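Local coordinates for 'Carboxyl esterase 2 (Tuber melanosporum Mel28, PDB 5MIF), which is a fungal carboxylesterase of the alpha/beta hydrolase fold that probably hydrolyses carboxylic ester bonds, at residues Q34-I46 / G314-A328. Sequence-based numbering, arbitrary orientation.
Sequences QLDPITQAYADAI and GTIHGFASIDVLSEA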
loop_
_atom_site.group_PDB
_atom_site.type_symbol
_atom_site.label_atom_id
_atom_site.label_comp_id
_atom_site.label_asym_id
_atom_site.label_seq_id
_atom_site.Cartn_x
_atom_site.Cartn_y
_atom_site.Cartn_z
ATOM N N GLN A 34 -2.928 13.470 -13.385
ATOM C CA GLN A 34 -2.197 12.266 -13.010
ATOM C C GLN A 34 -1.535 12.404 -11.640
ATOM O O GLN A 34 -1.492 11.442 -10.875
ATOM C CB GLN A 34 -1.145 11.925 -14.071
ATOM C CG GLN A 34 -0.167 13.045 -14.361
ATOM C CD GLN A 34 0.755 12.721 -15.521
ATOM O OE1 GLN A 34 0.445 11.865 -16.352
ATOM N NE2 GLN A 34 1.901 13.396 -15.574
ATOM N N LEU A 35 -1.039 13.598 -11.320
ATOM C CA LEU A 35 -0.447 13.834 -10.010
ATOM C C LEU A 35 -1.497 14.410 -9.067
ATOM O O LEU A 35 -2.335 15.199 -9.491
ATOM C CB LEU A 35 0.739 14.800 -10.131
ATOM C CG LEU A 35 2.086 14.295 -10.669
ATOM C CD1 LEU A 35 3.144 15.401 -10.600
ATOM C CD2 LEU A 35 2.555 13.026 -9.965
ATOM N N ASP A 36 -1.469 14.016 -7.795
ATOM C CA ASP A 36 -2.357 14.628 -6.806
ATOM C C ASP A 36 -1.921 16.085 -6.586
ATOM O O ASP A 36 -0.753 16.410 -6.792
ATOM C CB ASP A 36 -2.346 13.844 -5.485
ATOM C CG ASP A 36 -1.092 14.093 -4.658
ATOM O OD1 ASP A 36 -0.114 13.314 -4.772
ATOM O OD2 ASP A 36 -1.094 15.073 -3.874
ATOM N N PRO A 37 -2.851 16.966 -6.164
ATOM C CA PRO A 37 -2.578 18.406 -6.006
ATOM C C PRO A 37 -1.351 18.769 -5.163
ATOM O O PRO A 37 -0.631 19.695 -5.537
ATOM C CB PRO A 37 -3.855 18.923 -5.340
ATOM C CG PRO A 37 -4.920 18.036 -5.877
ATOM C CD PRO A 37 -4.284 16.664 -5.969
ATOM N N ILE A 38 -1.127 18.089 -4.044
ATOM C CA ILE A 38 0.011 18.417 -3.193
ATOM C C ILE A 38 1.334 18.131 -3.892
ATOM O O ILE A 38 2.277 18.925 -3.815
ATOM C CB ILE A 38 -0.019 17.644 -1.863
ATOM C CG1 ILE A 38 -1.208 18.080 -1.015
ATOM C CG2 ILE A 38 1.254 17.886 -1.075
ATOM C CD1 ILE A 38 -1.255 17.404 0.336
ATOM N N THR A 39 1.398 16.978 -4.549
ATOM C CA THR A 39 2.582 16.560 -5.283
ATOM C C THR A 39 2.803 17.440 -6.514
ATOM O O THR A 39 3.935 17.796 -6.848
ATOM C CB THR A 39 2.481 15.085 -5.695
ATOM O OG1 THR A 39 2.406 14.277 -4.511
ATOM C CG2 THR A 39 3.709 14.666 -6.504
ATOM N N GLN A 40 1.709 17.773 -7.186
ATOM C CA GLN A 40 1.734 18.666 -8.333
ATOM C C GLN A 40 2.247 20.049 -7.934
ATOM O O GLN A 40 3.052 20.638 -8.638
ATOM C CB GLN A 40 0.338 18.773 -8.942
ATOM C CG GLN A 40 0.276 19.566 -10.221
ATOM C CD GLN A 40 1.093 18.919 -11.310
ATOM O OE1 GLN A 40 0.791 17.815 -11.755
ATOM N NE2 GLN A 40 2.133 19.608 -11.751
ATOM N N ALA A 41 1.782 20.554 -6.796
ATOM C CA ALA A 41 2.229 21.845 -6.273
ATOM C C ALA A 41 3.721 21.838 -5.990
ATOM O O ALA A 41 4.426 22.802 -6.284
ATOM C CB ALA A 41 1.462 22.202 -5.014
ATOM N N TYR A 42 4.204 20.747 -5.410
ATOM C CA TYR A 42 5.633 20.608 -5.154
ATOM C C TYR A 42 6.444 20.570 -6.453
ATOM O O TYR A 42 7.492 21.200 -6.558
ATOM C CB TYR A 42 5.906 19.356 -4.329
ATOM C CG TYR A 42 7.372 19.084 -4.136
ATOM C CD1 TYR A 42 8.064 19.648 -3.070
ATOM C CD2 TYR A 42 8.074 18.277 -5.022
ATOM C CE1 TYR A 42 9.410 19.409 -2.889
ATOM C CE2 TYR A 42 9.421 18.027 -4.845
ATOM C CZ TYR A 42 10.083 18.595 -3.778
ATOM O OH TYR A 42 11.431 18.354 -3.595
ATOM N N ALA A 43 5.970 19.791 -7.418
ATOM C CA ALA A 43 6.628 19.668 -8.711
ATOM C C ALA A 43 6.682 21.016 -9.420
ATOM O O ALA A 43 7.686 21.369 -10.035
ATOM C CB ALA A 43 5.911 18.648 -9.580
ATOM N N ASP A 44 5.598 21.776 -9.318
ATOM C CA ASP A 44 5.548 23.091 -9.947
ATOM C C ASP A 44 6.564 24.032 -9.293
ATOM O O ASP A 44 7.300 24.731 -9.984
ATOM C CB ASP A 44 4.135 23.665 -9.880
ATOM C CG ASP A 44 3.174 22.937 -10.805
ATOM O OD1 ASP A 44 3.656 22.243 -11.732
ATOM O OD2 ASP A 44 1.942 23.071 -10.623
ATOM N N ALA A 45 6.607 24.032 -7.962
ATOM C CA ALA A 45 7.520 24.896 -7.209
ATOM C C ALA A 45 9.021 24.635 -7.460
ATOM O O ALA A 45 9.841 25.527 -7.237
ATOM C CB ALA A 45 7.223 24.787 -5.715
ATOM N N ILE A 46 9.390 23.438 -7.915
ATOM C CA ILE A 46 10.809 23.127 -8.110
ATOM C C ILE A 46 11.171 22.978 -9.578
ATOM O O ILE A 46 12.316 22.661 -9.914
ATOM C CB ILE A 46 11.226 21.829 -7.384
ATOM C CG1 ILE A 46 10.631 20.608 -8.094
ATOM C CG2 ILE A 46 10.843 21.896 -5.922
ATOM C CD1 ILE A 46 11.316 19.299 -7.747
ATOM N N GLY A 314 -0.124 8.650 -8.479
ATOM C CA GLY A 314 -0.164 10.103 -8.360
ATOM C C GLY A 314 1.011 10.742 -7.627
ATOM O O GLY A 314 0.984 11.934 -7.307
ATOM N N THR A 315 2.050 9.968 -7.350
ATOM C CA THR A 315 3.192 10.533 -6.642
ATOM C C THR A 315 4.484 10.232 -7.383
ATOM O O THR A 315 4.482 9.520 -8.387
ATOM C CB THR A 315 3.275 10.028 -5.193
ATOM O OG1 THR A 315 4.231 10.816 -4.463
ATOM C CG2 THR A 315 3.670 8.567 -5.153
ATOM N N ILE A 316 5.583 10.795 -6.883
ATOM C CA ILE A 316 6.862 10.805 -7.588
ATOM C C ILE A 316 8.006 10.323 -6.711
ATOM O O ILE A 316 7.843 10.147 -5.503
ATOM C CB ILE A 316 7.206 12.228 -8.084
ATOM C CG1 ILE A 316 7.339 13.181 -6.891
ATOM C CG2 ILE A 316 6.166 12.712 -9.099
ATOM C CD1 ILE A 316 7.653 14.600 -7.271
ATOM N N HIS A 317 9.168 10.132 -7.329
ATOM C CA HIS A 317 10.378 9.724 -6.625
ATOM C C HIS A 317 10.661 10.648 -5.436
ATOM O O HIS A 317 10.514 11.871 -5.541
ATOM C CB HIS A 317 11.569 9.707 -7.588
ATOM C CG HIS A 317 12.727 8.890 -7.108
ATOM N ND1 HIS A 317 12.840 7.540 -7.363
ATOM C CD2 HIS A 317 13.816 9.227 -6.375
ATOM C CE1 HIS A 317 13.955 7.084 -6.822
ATOM N NE2 HIS A 317 14.569 8.087 -6.222
ATOM N N GLY A 318 11.027 10.066 -4.300
ATOM C CA GLY A 318 11.367 10.851 -3.131
ATOM C C GLY A 318 10.234 11.067 -2.139
ATOM O O GLY A 318 10.450 11.697 -1.101
ATOM N N PHE A 319 9.043 10.531 -2.412
ATOM C CA PHE A 319 7.893 10.882 -1.569
ATOM C C PHE A 319 8.061 10.475 -0.107
ATOM O O PHE A 319 7.436 11.060 0.773
ATOM C CB PHE A 319 6.575 10.300 -2.126
ATOM C CG PHE A 319 6.445 8.786 -2.052
ATOM C CD1 PHE A 319 6.196 8.136 -0.843
ATOM C CD2 PHE A 319 6.464 8.029 -3.213
ATOM C CE1 PHE A 319 6.047 6.760 -0.796
ATOM C CE2 PHE A 319 6.304 6.649 -3.179
ATOM C CZ PHE A 319 6.098 6.010 -1.972
ATOM N N ALA A 320 8.917 9.497 0.162
ATOM C CA ALA A 320 9.075 8.998 1.519
ATOM C C ALA A 320 9.987 9.864 2.395
ATOM O O ALA A 320 9.918 9.771 3.617
ATOM C CB ALA A 320 9.593 7.557 1.491
ATOM N N SER A 321 10.857 10.675 1.790
ATOM C CA SER A 321 11.809 11.460 2.586
ATOM C C SER A 321 11.634 12.974 2.429
ATOM O O SER A 321 12.150 13.749 3.230
ATOM C CB SER A 321 13.252 11.078 2.245
ATOM O OG SER A 321 13.554 11.303 0.885
ATOM N N ILE A 322 10.920 13.395 1.392
ATOM C CA ILE A 322 10.659 14.817 1.193
ATOM C C ILE A 322 9.397 15.204 1.967
ATOM O O ILE A 322 8.298 14.737 1.654
ATOM C CB ILE A 322 10.497 15.138 -0.295
ATOM C CG1 ILE A 322 11.767 14.734 -1.053
ATOM C CG2 ILE A 322 10.133 16.610 -0.492
ATOM C CD1 ILE A 322 11.608 14.748 -2.565
ATOM N N ASP A 323 9.570 16.041 2.985
ATOM C CA ASP A 323 8.502 16.385 3.933
ATOM C C ASP A 323 7.168 16.759 3.280
ATOM O O ASP A 323 6.112 16.243 3.655
ATOM C CB ASP A 323 8.972 17.523 4.840
ATOM C CG ASP A 323 10.041 17.077 5.826
ATOM O OD1 ASP A 323 10.346 15.860 5.881
ATOM O OD2 ASP A 323 10.577 17.948 6.546
ATOM N N VAL A 324 7.225 17.667 2.314
ATOM C CA VAL A 324 6.032 18.133 1.617
ATOM C C VAL A 324 5.302 16.977 0.906
ATOM O O VAL A 324 4.078 16.851 1.004
ATOM C CB VAL A 324 6.400 19.234 0.591
ATOM C CG1 VAL A 324 5.312 19.408 -0.445
ATOM C CG2 VAL A 324 6.689 20.559 1.306
ATOM N N LEU A 325 6.052 16.141 0.191
ATOM C CA LEU A 325 5.471 15.006 -0.532
ATOM C C LEU A 325 4.885 13.959 0.422
ATOM O O LEU A 325 3.880 13.312 0.121
ATOM C CB LEU A 325 6.527 14.349 -1.437
ATOM C CG LEU A 325 7.022 15.175 -2.631
ATOM C CD1 LEU A 325 8.017 14.403 -3.495
ATOM C CD2 LEU A 325 5.851 15.670 -3.471
ATOM N N SER A 326 5.504 13.829 1.588
ATOM C CA SER A 326 5.188 12.752 2.506
ATOM C C SER A 326 3.837 12.933 3.188
ATOM O O SER A 326 3.324 11.991 3.799
ATOM C CB SER A 326 6.308 12.613 3.548
ATOM O OG SER A 326 6.220 13.599 4.565
ATOM N N GLU A 327 3.245 14.121 3.072
ATOM C CA GLU A 327 1.958 14.379 3.723
ATOM C C GLU A 327 0.761 14.177 2.791
ATOM O O GLU A 327 -0.385 14.242 3.236
ATOM C CB GLU A 327 1.924 15.792 4.315
ATOM C CG GLU A 327 2.902 15.983 5.478
ATOM C CD GLU A 327 2.590 15.098 6.693
ATOM O OE1 GLU A 327 1.412 14.740 6.911
ATOM O OE2 GLU A 327 3.538 14.746 7.428
ATOM N N ALA A 328 1.028 13.967 1.503
ATOM C CA ALA A 328 -0.010 13.597 0.550
ATOM C C ALA A 328 -0.573 12.223 0.947
ATOM O O ALA A 328 0.139 11.419 1.554
ATOM C CB ALA A 328 0.548 13.587 -0.889
HETATM O O HOH W 1 3.392 12.676 -2.680
#
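Tyr42 packs its ring against Leu325, joining helix 37-47, the first modelled helix of this alpha/beta hydrolase fold, to the segment 314-328 that follows the last strand of the sheet and carries His317, probably the histidine of a Ser-His-Asp triad with Ser190 and Asp287. With CG anti to the backbone N (chi1 175°), the ring is carried out to the 322-325 corner, where Leu325 CG lies over one face, 4.3 Å from the Tyr42 centroid, in a CH-pi contact; Ile46 CG2 lies over the opposite face, toward the rim. Val324 CG1 approaches Tyr42 CD1 obliquely at 3.8 Å, and Ile322, crossing at about a right angle, sets CG2 against CE1 and CD1 against OH. One turn earlier, Thr39 CG2 meets Leu325 CD2 and Ile316 CG1, whereas OG1, beside the backbone N (chi1 -62°), donates to Asp36 OD1 on the syn side at 2.7 Å. Asp36 is the N-cap: its OD2 accepts from Thr39 N, above the carboxylate plane, and weakly from Ile38 N. With an alanine here, those amides would probably lose their side-chain cap and the Thr39 hydroxyl its carboxylate acceptor. Asp36 N donates to Gly314 O (3.3 Å), in the carbonyl plane on a lone pair. Gly314 has a positive phi, easy without a side chain, and its CA makes a CA-H...O contact with Gln34 O (3.1 Å). A water donates to Thr39 OG1 (2.6 Å) and Leu325 O (2.9 Å) and hydrogen-bonds Thr315 OG1 (2.7 Å).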